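PDB 6JCL: probable O-methyltransferase from Mycobacterium tuberculosis, which catalyses the metal-dependent transfer of a methyl group from S-adenosyl-L-methionine to a hydroxyl of catechol-like compounds. Local coordinates for residues Ala98-Ala101 against Arg102-Gln106; Ala29-Ala32 against Ala33-Ala37; Ala108-Ala111 against Asp112-Glu115; Ile149-Ala152 against Ile153-Arg157. All coordinates share one frame; numbering follows the deposited sequence.

Contact 1 (Ala98-Ala101 against Arg102-Gln106); sequences AEVA and RVNLQ
Ala-98 to Ala-101 meet Arg-102 to Gln-106 within a single helix, 95-107, the helix of a beta-alpha-beta unit in the Rossmann-like methyltransferase fold. The contact is local, between residues three and four apart. Four successive i to i+4 backbone bonds run through it, from Arg-102 N to Ala-98 O at 2.9 Å down to Leu-105 N to Ala-101 O at 2.8 Å. On the exposed side Glu-99 and Arg-102 form a salt bridge, OE2 to NH1, 3.3 Å. As a hydrogen bond it is weak. Glu-99 OE2 comes in at the edge of the guanidinium, near its plane, but the carboxylate itself is turned 68° against that plane. The Glu-99 chain bends at chi2 (44°), which brings the carboxylate round to the arginine. The other terminal nitrogen, Arg-102 NH2, is hydrogen-bonded to Val-116 O. Val-100 and Asn-104 lie side by side and point the same way, with CG1 of Val-100 3.6 Å from ND2 of Asn-104. That amide nitrogen is hydrogen-bonded to Gly-71 O. Around the helix, Ala-98, Arg-102 and Leu-105 pack on strand 114-118, Leu-105 also touches helix 73-82, and Val-100 and Asn-104 face helix 25-36.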
ATOM      1  N   ALA A  98      -9.788 -17.592  18.664  1.00 22.36           N
ATOM      2  CA  ALA A  98      -9.183 -16.688  19.642  1.00 26.03           C
ATOM      3  C   ALA A  98      -8.129 -17.396  20.484  1.00 29.53           C
ATOM      4  O   ALA A  98      -7.067 -16.828  20.766  1.00 25.32           O
ATOM      5  CB  ALA A  98     -10.256 -16.090  20.549  1.00 22.80           C
ATOM      6  N   GLU A  99      -8.400 -18.640  20.894  1.00 27.09           N
ATOM      7  CA  GLU A  99      -7.440 -19.355  21.737  1.00 29.81           C
ATOM      8  C   GLU A  99      -6.142 -19.641  20.995  1.00 28.49           C
ATOM      9  O   GLU A  99      -5.045 -19.461  21.551  1.00 29.29           O
ATOM     10  CB  GLU A  99      -8.063 -20.651  22.258  1.00 35.69           C
ATOM     11  CG  GLU A  99      -7.762 -20.941  23.720  1.00 56.26           C
ATOM     12  CD  GLU A  99      -7.901 -19.709  24.621  1.00 71.04           C
ATOM     13  OE1 GLU A  99      -7.079 -19.562  25.548  1.00 77.54           O
ATOM     14  OE2 GLU A  99      -8.831 -18.895  24.420  1.00 75.66           O
ATOM     15  N   VAL A 100      -6.249 -20.077  19.742  1.00 23.65           N
ATOM     16  CA  VAL A 100      -5.070 -20.289  18.905  1.00 23.03           C
ATOM     17  C   VAL A 100      -4.310 -18.986  18.709  1.00 22.32           C
ATOM     18  O   VAL A 100      -3.076 -18.953  18.802  1.00 22.49           O
ATOM     19  CB  VAL A 100      -5.487 -20.916  17.561  1.00 23.54           C
ATOM     20  CG1 VAL A 100      -4.309 -20.919  16.566  1.00 26.28           C
ATOM     21  CG2 VAL A 100      -6.021 -22.316  17.780  1.00 28.93           C
ATOM     22  N   ALA A 101      -5.033 -17.892  18.424  1.00 23.29           N
ATOM     23  CA  ALA A 101      -4.387 -16.601  18.196  1.00 23.04           C
ATOM     24  C   ALA A 101      -3.621 -16.130  19.426  1.00 21.82           C
ATOM     25  O   ALA A 101      -2.524 -15.568  19.306  1.00 22.10           O
ATOM     26  CB  ALA A 101      -5.421 -15.550  17.779  1.00 21.86           C
ATOM     27  N   ARG A 102      -4.184 -16.327  20.621  1.00 23.31           N
ATOM     28  CA  ARG A 102      -3.485 -15.897  21.823  1.00 25.11           C
ATOM     29  C   ARG A 102      -2.176 -16.655  21.991  1.00 25.21           C
ATOM     30  O   ARG A 102      -1.143 -16.064  22.335  1.00 24.80           O
ATOM     31  CB  ARG A 102      -4.397 -16.079  23.034  1.00 26.22           C
ATOM     32  CG  ARG A 102      -5.490 -15.010  23.094  1.00 26.43           C
ATOM     33  CD  ARG A 102      -6.419 -15.245  24.268  1.00 33.35           C
ATOM     34  NE  ARG A 102      -7.449 -14.214  24.354  1.00 34.66           N
ATOM     35  CZ  ARG A 102      -8.710 -14.457  24.697  1.00 37.88           C
ATOM     36  NH1 ARG A 102      -9.091 -15.695  24.977  1.00 41.23           N
ATOM     37  NH2 ARG A 102      -9.587 -13.464  24.762  1.00 37.82           N
ATOM     38  N   VAL A 103      -2.190 -17.964  21.732  1.00 25.36           N
ATOM     39  CA  VAL A 103      -0.941 -18.727  21.773  1.00 26.93           C
ATOM     40  C   VAL A 103       0.049 -18.193  20.739  1.00 24.99           C
ATOM     41  O   VAL A 103       1.250 -18.049  21.021  1.00 25.97           O
ATOM     42  CB  VAL A 103      -1.227 -20.229  21.562  1.00 34.23           C
ATOM     43  CG1 VAL A 103       0.079 -20.999  21.382  1.00 38.69           C
ATOM     44  CG2 VAL A 103      -2.023 -20.794  22.731  1.00 35.52           C
ATOM     45  N   ASN A 104      -0.434 -17.901  19.527  1.00 24.55           N
ATOM     46  CA  ASN A 104       0.458 -17.448  18.465  1.00 22.31           C
ATOM     47  C   ASN A 104       1.059 -16.080  18.779  1.00 24.25           C
ATOM     48  O   ASN A 104       2.241 -15.838  18.500  1.00 24.09           O
ATOM     49  CB  ASN A 104      -0.294 -17.416  17.132  1.00 22.27           C
ATOM     50  CG  ASN A 104      -0.521 -18.804  16.573  1.00 24.09           C
ATOM     51  OD1 ASN A 104       0.131 -19.766  16.990  1.00 22.29           O
ATOM     52  ND2 ASN A 104      -1.447 -18.923  15.631  1.00 20.65           N
ATOM     53  N   LEU A 105       0.257 -15.177  19.357  1.00 22.18           N
ATOM     54  CA  LEU A 105       0.743 -13.845  19.717  1.00 24.11           C
ATOM     55  C   LEU A 105       1.815 -13.931  20.796  1.00 25.01           C
ATOM     56  O   LEU A 105       2.810 -13.193  20.769  1.00 23.63           O
ATOM     57  CB  LEU A 105      -0.425 -12.987  20.209  1.00 22.40           C
ATOM     58  CG  LEU A 105      -1.454 -12.665  19.133  1.00 22.18           C
ATOM     59  CD1 LEU A 105      -2.798 -12.339  19.789  1.00 21.35           C
ATOM     60  CD2 LEU A 105      -0.936 -11.517  18.302  1.00 21.46           C
ATOM     61  N   GLN A 106       1.625 -14.826  21.759  1.00 24.41           N
ATOM     62  CA  GLN A 106       2.641 -15.008  22.783  1.00 25.69           C
ATOM     63  C   GLN A 106       3.960 -15.478  22.169  1.00 29.26           C
ATOM     64  O   GLN A 106       5.027 -14.908  22.448  1.00 26.31           O
ATOM     65  CB  GLN A 106       2.128 -15.985  23.838  1.00 31.97           C
ATOM     66  CG  GLN A 106       3.074 -16.128  25.026  1.00 45.17           C
ATOM     67  CD  GLN A 106       2.882 -17.432  25.769  1.00 57.46           C
ATOM     68  OE1 GLN A 106       2.301 -18.382  25.239  1.00 64.71           O
ATOM     69  NE2 GLN A 106       3.386 -17.491  26.997  1.00 61.48           N
TER

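Contact 2 (Ala29-Ala32 against Ala33-Ala37); sequences AALA and ASDAA
Ser-34 and Ala-30 make the tight part of this contact, one turn apart near the C-terminal end of the alpha-helix 25-36. Both the backbone N and the hydroxyl OG of Ser-34 donate to Ala-30 O. They reach this oxygen from opposite faces of its carbonyl plane. OG stands beside its own backbone N (chi1 -63°), which turns the hydroxyl back along the helix to that carbonyl. Two good bonds therefore grip one oxygen, and Asn-104 ND2 of helix 95-107 adds a weak third. Ala-33 and Ser-34 both pack on Asn-104. The other side of the helix is looser and more exposed. There the backbones of Leu-31 and Asp-35 are joined by Asp-35 N to Leu-31 O at 2.8 Å. In the one conformer of Leu-31 described here, its CD1 methyl also lies near the carboxylate. The main partner of that carboxylate is Arg-41, in a salt bridge from OD2. Ala-32 and Ala-36 are exposed and linked by one backbone bond. Ala-37 is the first residue to leave the helix, yet its N still reaches Ala-33 O at 3.1 Å. On the tight side, Ser-34 OG lies 2.8 Å from Ala-30 O, and Ser-34 N lies 2.9 Å from the same oxygen.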
ATOM      1  N   ALA A  29       5.777 -20.920  13.415  1.00 23.93           N
ATOM      2  CA  ALA A  29       5.086 -21.580  14.514  1.00 23.37           C
ATOM      3  C   ALA A  29       3.593 -21.251  14.508  1.00 23.49           C
ATOM      4  O   ALA A  29       2.763 -22.113  14.824  1.00 26.10           O
ATOM      5  CB  ALA A  29       5.722 -21.188  15.845  1.00 24.20           C
ATOM      6  N   ALA A  30       3.235 -20.007  14.165  1.00 21.59           N
ATOM      7  CA  ALA A  30       1.820 -19.625  14.122  1.00 20.91           C
ATOM      8  C   ALA A  30       1.052 -20.416  13.071  1.00 23.25           C
ATOM      9  O   ALA A  30      -0.098 -20.811  13.301  1.00 23.54           O
ATOM     10  CB  ALA A  30       1.677 -18.126  13.853  1.00 21.02           C
ATOM     11  N   LEU A  31       1.654 -20.622  11.895  0.70 24.23           N
ATOM     12  CA  LEU A  31       0.999 -21.419  10.863  0.70 27.57           C
ATOM     13  C   LEU A  31       0.815 -22.854  11.334  0.70 28.33           C
ATOM     14  O   LEU A  31      -0.279 -23.423  11.230  0.70 31.16           O
ATOM     15  CB  LEU A  31       1.809 -21.389   9.565  0.70 29.36           C
ATOM     16  CG  LEU A  31       1.367 -22.483   8.577  0.70 33.13           C
ATOM     17  CD1 LEU A  31      -0.051 -22.214   8.065  0.70 39.03           C
ATOM     18  CD2 LEU A  31       2.345 -22.648   7.421  0.70 34.63           C
ATOM     19  N   ALA A  32       1.880 -23.448  11.868  1.00 28.11           N
ATOM     20  CA  ALA A  32       1.799 -24.828  12.338  1.00 31.17           C
ATOM     21  C   ALA A  32       0.738 -24.992  13.423  1.00 31.43           C
ATOM     22  O   ALA A  32      -0.004 -25.982  13.428  1.00 29.56           O
ATOM     23  CB  ALA A  32       3.166 -25.295  12.842  1.00 34.41           C
ATOM     24  N   ALA A  33       0.650 -24.045  14.362  1.00 23.85           N
ATOM     25  CA  ALA A  33      -0.378 -24.145  15.390  1.00 23.75           C
ATOM     26  C   ALA A  33      -1.770 -23.964  14.791  1.00 23.37           C
ATOM     27  O   ALA A  33      -2.736 -24.608  15.234  1.00 24.28           O
ATOM     28  CB  ALA A  33      -0.133 -23.115  16.493  1.00 31.15           C
ATOM     29  N   SER A  34      -1.894 -23.076  13.804  1.00 22.36           N
ATOM     30  CA  SER A  34      -3.178 -22.893  13.135  1.00 22.66           C
ATOM     31  C   SER A  34      -3.589 -24.166  12.404  1.00 26.15           C
ATOM     32  O   SER A  34      -4.744 -24.604  12.503  1.00 24.05           O
ATOM     33  CB  SER A  34      -3.101 -21.712  12.168  1.00 23.21           C
ATOM     34  OG  SER A  34      -2.839 -20.497  12.860  1.00 20.95           O
ATOM     35  N   ASP A  35      -2.642 -24.793  11.692  1.00 27.50           N
ATOM     36  CA  ASP A  35      -2.940 -26.046  11.000  1.00 27.68           C
ATOM     37  C   ASP A  35      -3.351 -27.123  11.984  1.00 34.39           C
ATOM     38  O   ASP A  35      -4.320 -27.854  11.744  1.00 32.31           O
ATOM     39  CB  ASP A  35      -1.728 -26.527  10.204  1.00 35.55           C
ATOM     40  CG  ASP A  35      -1.516 -25.751   8.929  1.00 39.29           C
ATOM     41  OD1 ASP A  35      -2.402 -24.956   8.550  1.00 40.38           O
ATOM     42  OD2 ASP A  35      -0.452 -25.939   8.300  1.00 45.55           O
ATOM     43  N   ALA A  36      -2.631 -27.227  13.106  1.00 31.18           N
ATOM     44  CA  ALA A  36      -2.933 -28.255  14.090  1.00 30.66           C
ATOM     45  C   ALA A  36      -4.343 -28.113  14.636  1.00 34.76           C
ATOM     46  O   ALA A  36      -4.979 -29.123  14.972  1.00 32.43           O
ATOM     47  CB  ALA A  36      -1.909 -28.215  15.229  1.00 35.28           C
ATOM     48  N   ALA A  37      -4.842 -26.884  14.754  1.00 33.14           N
ATOM     49  CA  ALA A  37      -6.209 -26.642  15.189  1.00 30.06           C
ATOM     50  C   ALA A  37      -7.205 -26.625  14.026  1.00 24.31           C
ATOM     51  O   ALA A  37      -8.386 -26.340  14.241  1.00 27.48           O
ATOM     52  CB  ALA A  37      -6.288 -25.330  15.976  1.00 31.90           C
TER

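Contact 3 (Ala108-Ala111 against Asp112-Glu115); sequences AGVA and DRVE
Val-110 sets its CG1 methyl over one face of the Arg-113 guanidinium, 3.9 Å above the plane and offset toward the rim. The contact is the turn from helix 95-107 into strand 114-118 in a beta-alpha-beta unit of the Rossmann-like fold. The helix closes in a Schellman motif, with Gly-109 at positive phi (77°). Nearest to the Val-110 methyl is NH1 of Arg-113, at 4.0 Å. NH1 itself is hydrogen-bonded to Ala-79 O, in the last turn of helix 73-82, which would help to fix the orientation of the flat group. The arginine chain is extended from CG to NE and runs obliquely across Val-110. After Gly-109 the chain turns tightly. Arg-113 N bonds to Val-110 O at 3.0 Å, but the donor stands above the carbonyl plane, 54° out of it. This is not a lone-pair direction. The next bond, Val-114 N to Ala-111 O, is long and weak at 3.4 Å. The two valines also pack on Leu-105 and on Ala-79, so the turn is anchored between helices 95-107 and 73-82. By contrast, Ala-111 and Asp-112 are exposed. From Arg-113 onward the backbone is hydrogen-bonded to strand 87-92, beginning at Val-88. The CB of Val-114 points toward the turn. Its CG2, beside its own backbone N, lies 4.2 Å from Val-110 CG2 and 3.4 Å from Val-110 O.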
ATOM      1  N   ALA A 108       5.006 -14.987  19.290  1.00 23.70           N
ATOM      2  CA  ALA A 108       5.560 -13.906  18.490  1.00 23.09           C
ATOM      3  C   ALA A 108       6.084 -12.761  19.350  1.00 23.77           C
ATOM      4  O   ALA A 108       6.598 -11.779  18.805  1.00 26.26           O
ATOM      5  CB  ALA A 108       4.522 -13.384  17.493  1.00 25.05           C
ATOM      6  N   GLY A 109       5.954 -12.863  20.670  1.00 24.79           N
ATOM      7  CA  GLY A 109       6.515 -11.857  21.547  1.00 28.87           C
ATOM      8  C   GLY A 109       5.715 -10.578  21.628  1.00 27.91           C
ATOM      9  O   GLY A 109       6.262  -9.545  22.035  1.00 29.00           O
ATOM     10  N   VAL A 110       4.438 -10.608  21.234  1.00 24.38           N
ATOM     11  CA  VAL A 110       3.614  -9.407  21.211  1.00 25.36           C
ATOM     12  C   VAL A 110       2.367  -9.547  22.076  1.00 28.29           C
ATOM     13  O   VAL A 110       1.462  -8.712  21.986  1.00 26.48           O
ATOM     14  CB  VAL A 110       3.225  -9.020  19.768  1.00 25.91           C
ATOM     15  CG1 VAL A 110       4.479  -8.725  18.930  1.00 26.06           C
ATOM     16  CG2 VAL A 110       2.347 -10.123  19.132  1.00 21.88           C
ATOM     17  N   ALA A 111       2.304 -10.574  22.934  1.00 26.66           N
ATOM     18  CA  ALA A 111       1.082 -10.805  23.705  1.00 32.26           C
ATOM     19  C   ALA A 111       0.727  -9.616  24.591  1.00 33.06           C
ATOM     20  O   ALA A 111      -0.456  -9.339  24.803  1.00 32.37           O
ATOM     21  CB  ALA A 111       1.220 -12.062  24.563  1.00 39.75           C
ATOM     22  N   ASP A 112       1.729  -8.892  25.096  0.50 28.77           N
ATOM     23  CA  ASP A 112       1.483  -7.757  25.984  0.50 31.15           C
ATOM     24  C   ASP A 112       1.036  -6.500  25.245  0.50 32.01           C
ATOM     25  O   ASP A 112       0.706  -5.504  25.898  0.50 33.00           O
ATOM     26  CB  ASP A 112       2.732  -7.443  26.809  0.50 37.75           C
ATOM     27  CG  ASP A 112       3.892  -6.979  25.957  0.50 40.48           C
ATOM     28  OD1 ASP A 112       3.913  -7.312  24.753  0.50 45.62           O
ATOM     29  OD2 ASP A 112       4.794  -6.300  26.492  0.50 48.85           O
ATOM     30  N   ARG A 113       1.031  -6.514  23.914  1.00 28.67           N
ATOM     31  CA  ARG A 113       0.524  -5.409  23.112  1.00 30.28           C
ATOM     32  C   ARG A 113      -0.854  -5.670  22.509  1.00 24.77           C
ATOM     33  O   ARG A 113      -1.388  -4.781  21.837  1.00 30.66           O
ATOM     34  CB  ARG A 113       1.464  -5.093  21.945  1.00 36.04           C
ATOM     35  CG  ARG A 113       2.920  -5.162  22.250  1.00 41.28           C
ATOM     36  CD  ARG A 113       3.695  -5.136  20.946  1.00 36.71           C
ATOM     37  NE  ARG A 113       5.108  -5.336  21.195  1.00 37.76           N
ATOM     38  CZ  ARG A 113       6.047  -5.218  20.271  1.00 36.90           C
ATOM     39  NH1 ARG A 113       5.710  -4.897  19.036  1.00 26.78           N
ATOM     40  NH2 ARG A 113       7.321  -5.413  20.595  1.00 33.88           N
ATOM     41  N   VAL A 114      -1.405  -6.873  22.655  1.00 24.01           N
ATOM     42  CA  VAL A 114      -2.582  -7.280  21.888  1.00 23.07           C
ATOM     43  C   VAL A 114      -3.648  -7.810  22.833  1.00 25.91           C
ATOM     44  O   VAL A 114      -3.356  -8.630  23.713  1.00 27.94           O
ATOM     45  CB  VAL A 114      -2.235  -8.350  20.830  1.00 22.13           C
ATOM     46  CG1 VAL A 114      -3.482  -8.728  20.012  1.00 21.27           C
ATOM     47  CG2 VAL A 114      -1.104  -7.877  19.946  1.00 24.44           C
ATOM     48  N   GLU A 115      -4.875  -7.324  22.667  1.00 24.39           N
ATOM     49  CA  GLU A 115      -6.046  -7.887  23.327  1.00 24.02           C
ATOM     50  C   GLU A 115      -6.934  -8.510  22.262  1.00 23.32           C
ATOM     51  O   GLU A 115      -7.356  -7.822  21.325  1.00 24.56           O
ATOM     52  CB  GLU A 115      -6.814  -6.814  24.105  1.00 26.75           C
ATOM     53  CG  GLU A 115      -7.962  -7.354  24.926  1.00 46.47           C
ATOM     54  CD  GLU A 115      -8.744  -6.255  25.623  1.00 67.83           C
ATOM     55  OE1 GLU A 115      -8.678  -5.094  25.163  1.00 74.84           O
ATOM     56  OE2 GLU A 115      -9.413  -6.548  26.638  1.00 74.77           O
TER
HETATM   57  O   HOH W   1      -2.591  -9.505  25.957  1.00 48.07           O

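Contact 4 (Ile149-Ala152 against Ile153-Arg157); sequences IQWA and IRLAR
The last turns of helix 145-155 are held by Ile-153 N to Ile-149 O at 2.9 Å, Arg-154 N to Gln-150 O at 3.2 Å and Leu-155 N to Trp-151 O at 2.9 Å, before Ala-156 leaves helical geometry. The contact is local, at the C-terminal end of a helix in the Rossmann-like fold. Leu-155 N also makes a weak i to i+3 bond to Ala-152 O. On the outer side Trp-151 and Arg-154 lie side by side and point the same way. The indole and guanidinium planes are only 8° apart, but the approach is oblique. The nearest pair is CZ3 of Trp-151 with the aliphatic CD of Arg-154, at 3.6 Å. The arginine CG is anti to the backbone N (chi1 172°) and the chain is extended beyond it, which carries its length along the six-membered ring of the indole. Farther out, NH1 of Arg-154 lies 3.9 Å from Trp-151 CH2. Leu-155 approaches the same ring differently. Its CG meets the edge, near the ring plane, 4.0 Å from CE3 of Trp-151. On the buried side Ile-149 and Ile-153 touch through CG2 and CD1, at 4.2 Å. Trp-151 touches Leu-125 and Pro-126 of a loop. Ala-152 packs on strands 133-138 and 160-165, Ile-149 on both and on helix 180-194. The chain runs on into strand 156-157, where the backbone of Arg-157 is hydrogen-bonded to that of Phe-133.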
ATOM      1  N   ILE A 149     -16.979  -0.512   8.672  1.00 18.68           N
ATOM      2  CA  ILE A 149     -16.381   0.742   8.214  1.00 18.80           C
ATOM      3  C   ILE A 149     -17.035   1.925   8.924  1.00 19.88           C
ATOM      4  O   ILE A 149     -16.350   2.859   9.364  1.00 20.25           O
ATOM      5  CB  ILE A 149     -16.481   0.866   6.681  1.00 19.71           C
ATOM      6  CG1 ILE A 149     -15.572  -0.152   6.003  1.00 19.25           C
ATOM      7  CG2 ILE A 149     -16.123   2.304   6.227  1.00 21.07           C
ATOM      8  CD1 ILE A 149     -15.984  -0.425   4.552  1.00 22.82           C
ATOM      9  N   GLN A 150     -18.364   1.889   9.084  1.00 20.52           N
ATOM     10  CA  GLN A 150     -19.042   2.946   9.835  1.00 21.70           C
ATOM     11  C   GLN A 150     -18.537   3.012  11.276  1.00 24.81           C
ATOM     12  O   GLN A 150     -18.295   4.105  11.805  1.00 22.89           O
ATOM     13  CB  GLN A 150     -20.555   2.729   9.776  1.00 25.77           C
ATOM     14  CG  GLN A 150     -21.135   3.065   8.398  1.00 30.83           C
ATOM     15  CD  GLN A 150     -22.562   2.571   8.192  1.00 44.46           C
ATOM     16  OE1 GLN A 150     -22.993   1.585   8.794  1.00 43.51           O
ATOM     17  NE2 GLN A 150     -23.302   3.263   7.335  1.00 52.24           N
ATOM     18  N   TRP A 151     -18.343   1.854  11.919  1.00 24.09           N
ATOM     19  CA  TRP A 151     -17.776   1.847  13.268  1.00 22.12           C
ATOM     20  C   TRP A 151     -16.343   2.361  13.254  1.00 21.78           C
ATOM     21  O   TRP A 151     -15.933   3.085  14.170  1.00 22.64           O
ATOM     22  CB  TRP A 151     -17.821   0.431  13.866  1.00 21.78           C
ATOM     23  CG  TRP A 151     -19.069   0.183  14.664  1.00 22.71           C
ATOM     24  CD1 TRP A 151     -20.103  -0.650  14.337  1.00 23.57           C
ATOM     25  CD2 TRP A 151     -19.428   0.802  15.902  1.00 26.19           C
ATOM     26  NE1 TRP A 151     -21.079  -0.588  15.300  1.00 30.63           N
ATOM     27  CE2 TRP A 151     -20.689   0.293  16.274  1.00 33.33           C
ATOM     28  CE3 TRP A 151     -18.801   1.727  16.739  1.00 29.52           C
ATOM     29  CZ2 TRP A 151     -21.335   0.679  17.446  1.00 35.51           C
ATOM     30  CZ3 TRP A 151     -19.448   2.118  17.900  1.00 32.73           C
ATOM     31  CH2 TRP A 151     -20.703   1.591  18.242  1.00 38.68           C
ATOM     32  N   ALA A 152     -15.567   1.982  12.232  1.00 21.04           N
ATOM     33  CA  ALA A 152     -14.176   2.438  12.142  1.00 20.48           C
ATOM     34  C   ALA A 152     -14.102   3.955  12.098  1.00 24.63           C
ATOM     35  O   ALA A 152     -13.279   4.569  12.782  1.00 24.06           O
ATOM     36  CB  ALA A 152     -13.497   1.820  10.914  1.00 19.37           C
ATOM     37  N   ILE A 153     -14.953   4.582  11.292  1.00 22.97           N
ATOM     38  CA  ILE A 153     -14.983   6.039  11.234  1.00 24.04           C
ATOM     39  C   ILE A 153     -15.311   6.623  12.598  1.00 26.38           C
ATOM     40  O   ILE A 153     -14.664   7.575  13.051  1.00 27.63           O
ATOM     41  CB  ILE A 153     -15.987   6.491  10.161  1.00 24.06           C
ATOM     42  CG1 ILE A 153     -15.473   6.078   8.776  1.00 24.69           C
ATOM     43  CG2 ILE A 153     -16.280   7.994  10.269  1.00 29.32           C
ATOM     44  CD1 ILE A 153     -16.504   6.267   7.687  1.00 26.48           C
ATOM     45  N   ARG A 154     -16.303   6.050  13.288  1.00 24.09           N
ATOM     46  CA  ARG A 154     -16.677   6.571  14.600  1.00 25.38           C
ATOM     47  C   ARG A 154     -15.545   6.420  15.614  1.00 25.48           C
ATOM     48  O   ARG A 154     -15.345   7.296  16.466  1.00 27.49           O
ATOM     49  CB  ARG A 154     -17.951   5.874  15.090  1.00 31.11           C
ATOM     50  CG  ARG A 154     -18.315   6.214  16.531  1.00 35.45           C
ATOM     51  CD  ARG A 154     -19.656   5.613  16.931  1.00 45.05           C
ATOM     52  NE  ARG A 154     -20.119   6.140  18.213  1.00 55.71           N
ATOM     53  CZ  ARG A 154     -21.332   5.925  18.715  1.00 58.59           C
ATOM     54  NH1 ARG A 154     -22.206   5.188  18.042  1.00 56.45           N
ATOM     55  NH2 ARG A 154     -21.671   6.441  19.890  1.00 60.20           N
ATOM     56  N   LEU A 155     -14.777   5.338  15.533  1.00 24.39           N
ATOM     57  CA  LEU A 155     -13.783   5.031  16.558  1.00 24.55           C
ATOM     58  C   LEU A 155     -12.369   5.474  16.184  1.00 27.84           C
ATOM     59  O   LEU A 155     -11.445   5.287  16.981  1.00 25.24           O
ATOM     60  CB  LEU A 155     -13.782   3.526  16.857  1.00 27.38           C
ATOM     61  CG  LEU A 155     -15.079   2.912  17.400  1.00 28.39           C
ATOM     62  CD1 LEU A 155     -14.926   1.413  17.611  1.00 27.71           C
ATOM     63  CD2 LEU A 155     -15.508   3.584  18.690  1.00 30.12           C
ATOM     64  N   ALA A 156     -12.174   6.063  15.010  1.00 24.97           N
ATOM     65  CA  ALA A 156     -10.843   6.420  14.537  1.00 23.52           C
ATOM     66  C   ALA A 156     -10.565   7.902  14.747  1.00 24.75           C
ATOM     67  O   ALA A 156     -11.478   8.718  14.877  1.00 29.92           O
ATOM     68  CB  ALA A 156     -10.692   6.095  13.054  1.00 25.07           C
ATOM     69  N   ARG A 157      -9.275   8.242  14.782  1.00 24.86           N
ATOM     70  CA  ARG A 157      -8.929   9.651  14.767  1.00 26.01           C
ATOM     71  C   ARG A 157      -9.054  10.174  13.342  1.00 25.62           C
ATOM     72  O   ARG A 157      -9.072   9.408  12.374  1.00 24.40           O
ATOM     73  CB  ARG A 157      -7.501   9.877  15.271  1.00 26.42           C
ATOM     74  CG  ARG A 157      -6.447   9.266  14.343  1.00 25.25           C
ATOM     75  CD  ARG A 157      -5.071   9.891  14.625  1.00 27.24           C
ATOM     76  NE  ARG A 157      -4.000   9.123  13.996  1.00 25.45           N
ATOM     77  CZ  ARG A 157      -3.594   9.281  12.740  1.00 26.88           C
ATOM     78  NH1 ARG A 157      -4.157  10.191  11.953  1.00 26.66           N
ATOM     79  NH2 ARG A 157      -2.611   8.530  12.272  1.00 26.11           N
TER

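In the fold
All four contacts are local and lie in one Rossmann-like methyltransferase domain. Along the chain they come in the order contact 2, contact 1, contact 3, contact 4. Contacts 1 and 2 have centres about 10 Å apart and meet where helices 25-36 and 95-107 pack, through Asn-104 and Val-100. Contacts 1 and 3 are about 9 Å apart between centres, as helix 95-107 leads into strand 114-118, an outermost strand of this chain's sheet. Contact 4 stands apart, about 32 Å from contact 2 between centres and on the opposite side of the chain's centre. Contacts 1 and 3 thus share one beta-alpha-beta unit, contact 2 packs on its helix, and contact 1 adjoins residues inferred to bind S-adenosyl-L-methionine.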